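Local coordinates for protein NalP translocator (Neisseria meningitidis, PDB 1UYN) that forms the outer-membrane beta-barrel domain of an autotransporter, a hydrophilic pore through which its secreted serine protease passenger is translocated to the bacterial cell surface, at residues G206-L211 and R234-R239; L154-A159 and R180-K185; A142-E147 and K192-G197; A100-D105 and N134-S139. One frame throughout, in Å; residues are numbered along the deposited sequence.

How the contacts relate
The contacts all belong to one closed 12-stranded barrel whose strands follow each other in chain order: contacts 2 and 4 pair strands of its wall, while contacts 1 and 3 lie where strands pass into loops. Along the sequence contact 4 closes first (strands 100-117 and 121-139). Contact 3 then ties the start of strand 145-163 to the loop after strand 172-192, and contact 2 pairs those two strands further along. Contact 1 comes last. Contacts 1 and 2, with centres about 10 Å apart, touch where strands 172-192 and 199-219 adjoin; contacts 3 and 4, about 13 Å apart, touch where strands 121-139 and 145-163 adjoin. Neighbour-to-neighbour pairing thus builds the wall of the translocator pore.

Contact 1: G206-L211 and R234-R239; sequences GTLVGL and RDLNGR
Asn-237 holds the edge of segment 206-211 with both ends of its amide, an example of a side chain taking over where regular strand pairing stops. ND2 donates to Gly-206 O at 2.9 Å, in the carbonyl plane and on a lone pair, while OD1 accepts from Leu-208 N at 2.8 Å in a more bent bond (132° at the hydrogen). Beside it Thr-207 OG1 donates to Gly-238 O at 2.9 Å. Backbone bonds continue the ladder: Leu-236 N to Leu-208 O, and a reciprocal pair between Gly-210 and Arg-234.

The ionic part lies on the face of Val-209 and Asp-235. Arg-239 grips the Asp-235 carboxylate side-on, NE to OD2 at 2.7 Å and NH2 to OD1 at 3.1 Å, both from above the carboxylate plane. Thr-207 CG2 sits over one guanidinium face, offset toward its rim, with Val-209 CG2 at the edge by NH2, and NH2 also bridges to Asp-182.

Apolar contact belongs to the other face, where Leu-236 CD1 meets Leu-208 CG at 4.1 Å and lies over Gly-210.

This is an antiparallel beta hairpin of a transmembrane barrel, its second strand giving way to a loop.

Contact 2: L154-A159 and R180-K185; sequences LMQLGA and RYDLLK
Gln-156 and Asp-182 stand side by side on the close-packed face of this strand pair, their amide and carboxylate planes 35° apart. Leu-154, Arg-180 and Leu-184 share that face, which turns toward helix 12-34, and the polar groups buried there are held partly by one another and partly from outside the pair. Arg-180 NH1 forms a salt bridge to Asp-182 OD2 (2.9 Å), which receives it on its syn lone pair and lies near the guanidinium plane. The arginine chain, bent at chi2 and chi3, runs beside Gln-156, pointing the same way, the two planes 42° apart. A water accepts from Gln-156 NE2 at 2.8 Å and donates weakly to Asp-182 OD2. Gln-156 OE1 bonds to Ser-128 and NE2 to Gln-25 O, while Arg-180 NH2 bridges to Glu-233 and Asp-182 OD2 to Arg-239. At the end of this face Leu-154 CD1 packs 4.1 Å from Leu-184 CB.

The backbone ladder is regular. Met-155 and Leu-183 exchange two bonds, as do Leu-157 and Tyr-181, the shortest being Tyr-181 N to Leu-157 O at 2.7 Å.

The opposite face is looser. Met-155 CB and Leu-183 CB are 4.4 Å apart, and the exposed Leu-157 and Tyr-181 bring mostly backbone to the pairing. With CG anti to the backbone N (chi1 -171°), the Tyr-181 ring leads away from segment 154-159.

Strand 121-139 flanks the pair beyond 154-159, with Phe-127 and Tyr-129 against Met-155, and strand 199-219 flanks it beyond 180-185. Helix 12-34 lies against the inner face, where Leu-29 touches Gln-156 and Lys-30 touches Arg-180.

Contact 3: A142-E147 and K192-G197; sequences ADEHAE and KGSALG
Lys-192 and Glu-147 form the one bridged pair of this contact, an antiparallel hydrogen-bonded pair at the fraying end of a strand ladder. Glu-147 N donates to Lys-192 O at 3.2 Å, and the return bond from Lys-192 N to Glu-147 O, 3.0 Å long, is weak because it is bent to 124° at the hydrogen.

The lysine side chain can be followed outward from this bridge. CB leaves on the same face of the sheet as the glutamate side chain. CG passes 4.1 Å from Glu-147 O. CD and CE carry the chain on in extended form, with no close partner on segment 142-147. At the tip a bend (chi4 82°) brings NZ to 3.9 Å from Glu-147 CB, next to CG of the same residue. The ammonium therefore rests against the aliphatic part of the glutamate; the carboxylate atom OE1 is 5.8 Å from NZ, so any attraction between the opposite charges is probably long-range, and no salt bridge forms.

Further along, Gly-193 turns the chain with a positive phi (90°), and Ser-194 CB packs against Ala-146 CB at 3.9 Å. Ser-194 OG accepts from Leu-196 N at 3.3 Å, while Glu-144 OE2 approaches that hydroxyl no nearer than 4.0 Å. Thr-140 also touches Ser-194 and Leu-196.

The pattern is that of a beta-barrel strand end passing into a connecting loop, the loop being shaped by an ST turn at Ser-194.

Contact 4: A100-D105 and N134-S139; sequences ANAKTD and NSISRS
Thr-104 and Asn-134 make the one side-chain hydrogen bond across these strands, OG1 donating to OD1 at 2.8 Å. The side chains lie side by side in a non-hydrogen-bonded pair, and the hydroxyl comes from above the carbonyl plane of the amide, 50° out of it. Thr-104 OG1 lies anti to the carbonyl carbon (chi1 -54°), which turns it to OD1; the methyl CG2 also lies close to OD1.

Backbone bonds come next. Lys-103 and Ser-135 exchange a pair, of which Ser-135 N to Lys-103 O at 2.8 Å is the straighter (171°). Asn-101 and Ser-137 exchange another pair.

Further out, the face of Thr-104 and Asn-134 turns apolar: Ala-102 CB meets Ile-136 CD1 at 3.7 Å, and Ala-100 CB meets Arg-138 CB at 3.5 Å. The arginine then leads away, and its NE pairs with Glu-191. The other face brings polar groups near each other, small serines beside longer chains: Lys-103 NZ comes within 3.9 Å of Ser-135 OG, and Asn-101 ND2 within 3.7 Å of Ser-137 OG.

Strand 82-97 flanks segment 100-105, with Ser-93 against Thr-104, while strand 145-163 flanks segment 134-139. Helix 12-34 lies against the face of Thr-104, Asn-134 and Ile-136, which touch His-21, Ser-17 and Tyr-14 respectively.

Contact 1: G206-L211 and R234-R239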
# COMPACT_ATOMS: atom_id res chain seq x y z
N GLY A 206 -12.34 11.38 -1.10
CA GLY A 206 -12.18 10.60 0.09
C GLY A 206 -12.91 9.28 0.03
O GLY A 206 -14.16 9.29 -0.17
N THR A 207 -12.18 8.17 0.29
CA THR A 207 -12.73 6.83 0.23
C THR A 207 -12.49 5.99 1.52
O THR A 207 -11.37 5.73 1.94
CB THR A 207 -12.13 6.12 -0.97
OG1 THR A 207 -12.36 6.87 -2.16
CG2 THR A 207 -12.88 4.83 -1.26
N LEU A 208 -13.59 5.57 2.14
CA LEU A 208 -13.56 4.58 3.18
C LEU A 208 -13.44 3.19 2.61
O LEU A 208 -14.13 2.86 1.66
CB LEU A 208 -14.84 4.64 3.99
CG LEU A 208 -14.80 4.05 5.39
CD1 LEU A 208 -13.79 4.72 6.27
CD2 LEU A 208 -16.20 4.27 5.94
N VAL A 209 -12.59 2.40 3.25
CA VAL A 209 -12.26 1.02 2.87
C VAL A 209 -12.47 0.13 4.08
O VAL A 209 -11.94 0.40 5.18
CB VAL A 209 -10.75 0.87 2.44
CG1 VAL A 209 -10.51 -0.52 1.89
CG2 VAL A 209 -10.35 1.90 1.39
N GLY A 210 -13.22 -0.94 3.90
CA GLY A 210 -13.38 -1.93 4.94
C GLY A 210 -12.43 -3.06 4.66
O GLY A 210 -12.23 -3.46 3.52
N LEU A 211 -11.88 -3.59 5.74
CA LEU A 211 -10.73 -4.51 5.74
C LEU A 211 -11.01 -5.54 6.80
O LEU A 211 -11.66 -5.24 7.81
CB LEU A 211 -9.43 -3.79 6.11
CG LEU A 211 -9.09 -2.62 5.21
CD1 LEU A 211 -8.24 -1.59 5.97
CD2 LEU A 211 -8.35 -3.08 3.94
N ARG A 234 -12.57 -3.82 0.39
CA ARG A 234 -13.61 -3.32 -0.47
C ARG A 234 -13.83 -1.84 -0.22
O ARG A 234 -13.97 -1.43 0.91
CB ARG A 234 -14.92 -4.05 -0.19
CG ARG A 234 -16.03 -3.77 -1.17
CD ARG A 234 -17.27 -4.46 -0.78
NE ARG A 234 -18.20 -4.72 -1.87
CZ ARG A 234 -19.02 -3.82 -2.33
NH1 ARG A 234 -19.02 -2.57 -1.86
NH2 ARG A 234 -19.84 -4.16 -3.28
N ASP A 235 -13.94 -1.05 -1.27
CA ASP A 235 -14.26 0.34 -1.05
C ASP A 235 -15.71 0.39 -0.58
O ASP A 235 -16.56 -0.37 -1.02
CB ASP A 235 -14.01 1.19 -2.29
CG ASP A 235 -12.53 1.27 -2.65
OD1 ASP A 235 -11.65 0.89 -1.87
OD2 ASP A 235 -12.13 1.70 -3.74
N LEU A 236 -15.96 1.22 0.42
CA LEU A 236 -17.28 1.32 0.99
C LEU A 236 -18.05 2.45 0.34
O LEU A 236 -19.28 2.51 0.48
CB LEU A 236 -17.20 1.46 2.53
CG LEU A 236 -16.43 0.31 3.18
CD1 LEU A 236 -16.44 0.38 4.70
CD2 LEU A 236 -17.01 -1.02 2.68
N ASN A 237 -17.33 3.31 -0.38
CA ASN A 237 -17.91 4.39 -1.19
C ASN A 237 -17.18 4.59 -2.48
O ASN A 237 -16.38 3.77 -2.88
CB ASN A 237 -17.99 5.70 -0.40
CG ASN A 237 -16.62 6.33 -0.09
OD1 ASN A 237 -15.66 5.64 0.29
ND2 ASN A 237 -16.56 7.66 -0.19
N GLY A 238 -17.46 5.67 -3.16
CA GLY A 238 -16.89 5.91 -4.48
C GLY A 238 -15.41 6.22 -4.49
O GLY A 238 -14.88 6.89 -3.59
N ARG A 239 -14.74 5.72 -5.51
CA ARG A 239 -13.33 6.03 -5.67
C ARG A 239 -13.18 6.39 -7.11
O ARG A 239 -12.80 5.58 -7.92
CB ARG A 239 -12.45 4.85 -5.30
CG ARG A 239 -10.98 5.21 -5.21
CD ARG A 239 -10.07 4.03 -5.08
NE ARG A 239 -10.08 3.38 -3.75
CZ ARG A 239 -9.41 3.82 -2.67
NH1 ARG A 239 -8.68 4.94 -2.71
NH2 ARG A 239 -9.48 3.13 -1.55

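Contact 2: L154-A159 and R180-K185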
# COMPACT_ATOMS: atom_id res chain seq x y z
N LEU A 154 -1.81 12.25 -0.94
CA LEU A 154 -2.67 11.19 -0.46
C LEU A 154 -2.47 11.00 1.02
O LEU A 154 -1.34 10.81 1.48
CB LEU A 154 -2.32 9.92 -1.18
CG LEU A 154 -3.03 8.68 -0.73
CD1 LEU A 154 -4.58 8.83 -0.88
CD2 LEU A 154 -2.46 7.55 -1.55
N MET A 155 -3.54 11.03 1.79
CA MET A 155 -3.45 10.71 3.21
C MET A 155 -4.23 9.49 3.55
O MET A 155 -5.27 9.27 3.01
CB MET A 155 -3.96 11.85 4.04
CG MET A 155 -2.99 13.00 3.97
SD MET A 155 -3.58 14.48 4.82
CE MET A 155 -4.63 13.58 6.41
N GLN A 156 -3.74 8.70 4.46
CA GLN A 156 -4.53 7.59 4.91
C GLN A 156 -4.65 7.69 6.42
O GLN A 156 -3.72 8.14 7.12
CB GLN A 156 -3.89 6.25 4.52
CG GLN A 156 -3.63 6.08 3.04
CD GLN A 156 -2.62 5.01 2.82
OE1 GLN A 156 -1.56 5.03 3.46
NE2 GLN A 156 -2.91 4.08 1.93
N LEU A 157 -5.84 7.32 6.90
CA LEU A 157 -6.11 7.10 8.31
C LEU A 157 -6.75 5.73 8.51
O LEU A 157 -7.67 5.33 7.79
CB LEU A 157 -7.06 8.17 8.83
CG LEU A 157 -6.37 9.27 9.61
CD1 LEU A 157 -7.36 10.40 9.81
CD2 LEU A 157 -5.92 8.71 10.99
N GLY A 158 -6.29 5.02 9.52
CA GLY A 158 -6.65 3.64 9.70
C GLY A 158 -6.96 3.34 11.16
O GLY A 158 -6.30 3.85 12.08
N ALA A 159 -7.96 2.49 11.35
CA ALA A 159 -8.28 2.02 12.65
C ALA A 159 -8.53 0.54 12.49
O ALA A 159 -9.32 0.15 11.69
CB ALA A 159 -9.50 2.73 13.19
N ARG A 180 -9.99 2.05 6.59
CA ARG A 180 -8.93 2.96 6.18
C ARG A 180 -9.62 4.05 5.36
O ARG A 180 -10.39 3.74 4.51
CB ARG A 180 -7.91 2.24 5.32
CG ARG A 180 -6.67 3.09 4.98
CD ARG A 180 -6.28 3.03 3.50
NE ARG A 180 -6.04 1.67 3.08
CZ ARG A 180 -6.27 1.19 1.87
NH1 ARG A 180 -6.80 1.92 0.90
NH2 ARG A 180 -5.99 -0.09 1.63
N TYR A 181 -9.36 5.30 5.66
CA TYR A 181 -9.90 6.40 4.89
C TYR A 181 -8.78 7.00 4.05
O TYR A 181 -7.78 7.40 4.61
CB TYR A 181 -10.43 7.47 5.83
CG TYR A 181 -11.20 8.57 5.13
CD1 TYR A 181 -12.40 8.29 4.52
CD2 TYR A 181 -10.74 9.89 5.11
CE1 TYR A 181 -13.13 9.28 3.86
CE2 TYR A 181 -11.46 10.90 4.48
CZ TYR A 181 -12.67 10.57 3.85
OH TYR A 181 -13.46 11.52 3.21
N ASP A 182 -8.94 7.04 2.73
CA ASP A 182 -7.96 7.64 1.82
C ASP A 182 -8.48 8.95 1.38
O ASP A 182 -9.53 9.00 0.75
CB ASP A 182 -7.79 6.81 0.55
CG ASP A 182 -7.24 5.46 0.81
OD1 ASP A 182 -6.64 5.24 1.89
OD2 ASP A 182 -7.38 4.56 -0.04
N LEU A 183 -7.73 10.00 1.65
CA LEU A 183 -8.05 11.34 1.18
C LEU A 183 -7.02 11.72 0.13
O LEU A 183 -5.84 11.84 0.43
CB LEU A 183 -7.97 12.31 2.34
CG LEU A 183 -8.43 13.74 2.12
CD1 LEU A 183 -9.87 13.83 1.56
CD2 LEU A 183 -8.34 14.45 3.41
N LEU A 184 -7.45 11.93 -1.10
CA LEU A 184 -6.54 12.26 -2.18
C LEU A 184 -6.87 13.68 -2.59
O LEU A 184 -8.00 13.94 -2.92
CB LEU A 184 -6.74 11.32 -3.37
CG LEU A 184 -5.76 11.63 -4.52
CD1 LEU A 184 -4.85 10.46 -4.78
CD2 LEU A 184 -6.51 11.98 -5.77
N LYS A 185 -5.91 14.58 -2.52
CA LYS A 185 -6.07 15.89 -3.15
C LYS A 185 -5.08 15.90 -4.33
O LYS A 185 -3.88 15.68 -4.15
CB LYS A 185 -5.79 17.02 -2.14
CG LYS A 185 -6.45 16.90 -0.71
CD LYS A 185 -7.45 18.06 -0.39
CE LYS A 185 -7.39 18.70 1.06
NZ LYS A 185 -6.12 18.41 1.81
O HOH W 1 -4.59 4.36 -0.30

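Contact 3: A142-E147 and K192-G197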
# COMPACT_ATOMS: atom_id res chain seq x y z
N ALA A 142 0.04 10.26 -35.03
CA ALA A 142 1.09 9.52 -35.74
C ALA A 142 2.49 10.03 -35.34
O ALA A 142 2.99 10.98 -35.93
CB ALA A 142 0.88 9.63 -37.28
N ASP A 143 3.12 9.38 -34.35
CA ASP A 143 4.38 9.88 -33.78
C ASP A 143 4.16 11.29 -33.15
O ASP A 143 4.93 12.25 -33.35
CB ASP A 143 5.54 9.87 -34.85
N GLU A 144 3.06 11.40 -32.41
CA GLU A 144 2.73 12.59 -31.66
C GLU A 144 2.31 12.16 -30.26
O GLU A 144 1.48 11.28 -30.09
CB GLU A 144 1.60 13.38 -32.36
CG GLU A 144 1.41 14.82 -31.85
CD GLU A 144 0.96 15.82 -32.92
OE1 GLU A 144 0.96 15.51 -34.15
OE2 GLU A 144 0.61 16.96 -32.51
N HIS A 145 2.95 12.75 -29.25
CA HIS A 145 2.59 12.48 -27.88
C HIS A 145 2.30 13.78 -27.14
O HIS A 145 2.82 14.84 -27.48
CB HIS A 145 3.70 11.68 -27.15
CG HIS A 145 4.34 10.59 -27.96
ND1 HIS A 145 5.66 10.23 -27.81
CD2 HIS A 145 3.84 9.78 -28.93
CE1 HIS A 145 5.95 9.25 -28.65
NE2 HIS A 145 4.87 8.96 -29.35
N ALA A 146 1.45 13.67 -26.12
CA ALA A 146 1.24 14.71 -25.12
C ALA A 146 1.95 14.29 -23.85
O ALA A 146 1.82 13.15 -23.45
CB ALA A 146 -0.23 14.89 -24.83
N GLU A 147 2.71 15.19 -23.23
CA GLU A 147 3.31 14.92 -21.93
C GLU A 147 2.55 15.74 -20.88
O GLU A 147 2.15 16.86 -21.13
CB GLU A 147 4.82 15.20 -21.89
CG GLU A 147 5.58 15.29 -23.22
CD GLU A 147 5.82 13.93 -23.93
OE1 GLU A 147 6.34 12.97 -23.28
OE2 GLU A 147 5.52 13.86 -25.18
N LYS A 192 1.78 19.65 -22.06
CA LYS A 192 2.51 20.33 -23.15
C LYS A 192 2.71 19.38 -24.31
O LYS A 192 2.44 18.19 -24.19
CB LYS A 192 3.88 20.90 -22.71
CG LYS A 192 4.61 20.13 -21.59
CD LYS A 192 6.17 20.26 -21.70
CE LYS A 192 6.92 19.57 -20.48
NZ LYS A 192 7.09 18.08 -20.59
N GLY A 193 3.14 19.94 -25.44
CA GLY A 193 3.66 19.16 -26.54
C GLY A 193 2.68 18.71 -27.59
O GLY A 193 3.10 18.16 -28.58
N SER A 194 1.39 18.94 -27.40
CA SER A 194 0.39 18.51 -28.40
C SER A 194 -0.69 19.55 -28.66
O SER A 194 -1.07 20.30 -27.76
CB SER A 194 -0.28 17.21 -27.97
OG SER A 194 -1.18 16.74 -28.96
N ALA A 195 -1.19 19.57 -29.89
CA ALA A 195 -2.25 20.49 -30.29
C ALA A 195 -3.62 20.02 -29.80
O ALA A 195 -4.60 20.78 -29.84
CB ALA A 195 -2.25 20.67 -31.80
N LEU A 196 -3.70 18.75 -29.38
CA LEU A 196 -4.87 18.21 -28.69
C LEU A 196 -4.44 17.83 -27.28
O LEU A 196 -4.69 16.72 -26.81
CB LEU A 196 -5.43 17.00 -29.45
N GLY A 197 -3.74 18.76 -26.65
CA GLY A 197 -3.33 18.65 -25.27
C GLY A 197 -4.47 19.09 -24.36
O GLY A 197 -5.29 19.98 -24.66

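Contact 4: A100-D105 and N134-S139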
# COMPACT_ATOMS: atom_id res chain seq x y z
N ALA A 100 -0.96 5.08 -24.07
CA ALA A 100 -0.51 5.94 -22.97
C ALA A 100 0.10 5.18 -21.82
O ALA A 100 -0.38 4.11 -21.44
CB ALA A 100 -1.70 6.75 -22.42
N ASN A 101 1.12 5.76 -21.22
CA ASN A 101 1.60 5.25 -19.98
C ASN A 101 2.07 6.36 -19.04
O ASN A 101 2.09 7.50 -19.42
CB ASN A 101 2.66 4.21 -20.24
CG ASN A 101 3.83 4.76 -20.92
OD1 ASN A 101 4.30 4.17 -21.89
ND2 ASN A 101 4.32 5.89 -20.44
N ALA A 102 2.41 5.98 -17.82
CA ALA A 102 2.50 6.90 -16.70
C ALA A 102 3.53 6.43 -15.73
O ALA A 102 3.55 5.28 -15.40
CB ALA A 102 1.19 6.96 -16.02
N LYS A 103 4.38 7.30 -15.24
CA LYS A 103 5.21 6.92 -14.12
C LYS A 103 4.95 7.85 -12.92
O LYS A 103 4.95 9.08 -13.05
CB LYS A 103 6.70 6.87 -14.52
CG LYS A 103 7.49 8.18 -14.35
CD LYS A 103 8.99 8.08 -14.82
CE LYS A 103 9.92 9.24 -14.23
NZ LYS A 103 9.60 10.64 -14.64
N THR A 104 4.71 7.22 -11.77
CA THR A 104 4.48 7.85 -10.49
C THR A 104 5.71 7.75 -9.60
O THR A 104 6.20 6.65 -9.29
CB THR A 104 3.33 7.11 -9.75
OG1 THR A 104 2.13 7.03 -10.56
CG2 THR A 104 2.88 7.90 -8.52
N ASP A 105 6.16 8.90 -9.12
CA ASP A 105 7.11 8.96 -8.04
C ASP A 105 6.44 9.36 -6.78
O ASP A 105 5.58 10.22 -6.77
CB ASP A 105 8.15 10.01 -8.35
CG ASP A 105 9.00 9.59 -9.42
OD1 ASP A 105 9.09 8.37 -9.73
OD2 ASP A 105 9.64 10.41 -10.04
N ASN A 134 2.80 12.22 -11.08
CA ASN A 134 2.49 11.34 -12.21
C ASN A 134 2.96 12.02 -13.47
O ASN A 134 2.60 13.16 -13.75
CB ASN A 134 0.96 11.11 -12.31
CG ASN A 134 0.41 10.25 -11.19
OD1 ASN A 134 1.16 9.63 -10.42
ND2 ASN A 134 -0.90 10.23 -11.06
N SER A 135 3.80 11.33 -14.21
CA SER A 135 4.21 11.77 -15.54
C SER A 135 3.50 10.92 -16.53
O SER A 135 3.58 9.74 -16.48
CB SER A 135 5.69 11.60 -15.70
OG SER A 135 6.31 12.63 -15.01
N ILE A 136 2.74 11.53 -17.41
CA ILE A 136 1.98 10.81 -18.40
C ILE A 136 2.56 11.14 -19.72
O ILE A 136 2.89 12.26 -19.94
CB ILE A 136 0.53 11.28 -18.33
CG1 ILE A 136 -0.26 10.48 -17.28
CG2 ILE A 136 -0.12 11.12 -19.66
CD1 ILE A 136 0.28 10.52 -15.86
N SER A 137 2.75 10.16 -20.59
CA SER A 137 2.77 10.44 -22.01
C SER A 137 1.70 9.61 -22.70
O SER A 137 1.51 8.45 -22.37
CB SER A 137 4.13 10.21 -22.64
OG SER A 137 4.78 9.19 -21.98
N ARG A 138 0.99 10.24 -23.63
CA ARG A 138 -0.04 9.56 -24.41
C ARG A 138 0.07 9.86 -25.88
O ARG A 138 0.00 11.01 -26.30
CB ARG A 138 -1.48 9.92 -23.98
CG ARG A 138 -1.69 11.02 -23.01
CD ARG A 138 -3.17 11.34 -22.85
NE ARG A 138 -3.45 12.66 -23.39
CZ ARG A 138 -4.41 12.95 -24.25
NH1 ARG A 138 -5.22 12.03 -24.72
NH2 ARG A 138 -4.56 14.21 -24.65
N SER A 139 0.22 8.78 -26.66
CA SER A 139 0.07 8.84 -28.09
C SER A 139 -1.26 9.50 -28.38
O SER A 139 -2.31 9.08 -27.88
CB SER A 139 0.13 7.45 -28.72
OG SER A 139 -1.05 6.71 -28.44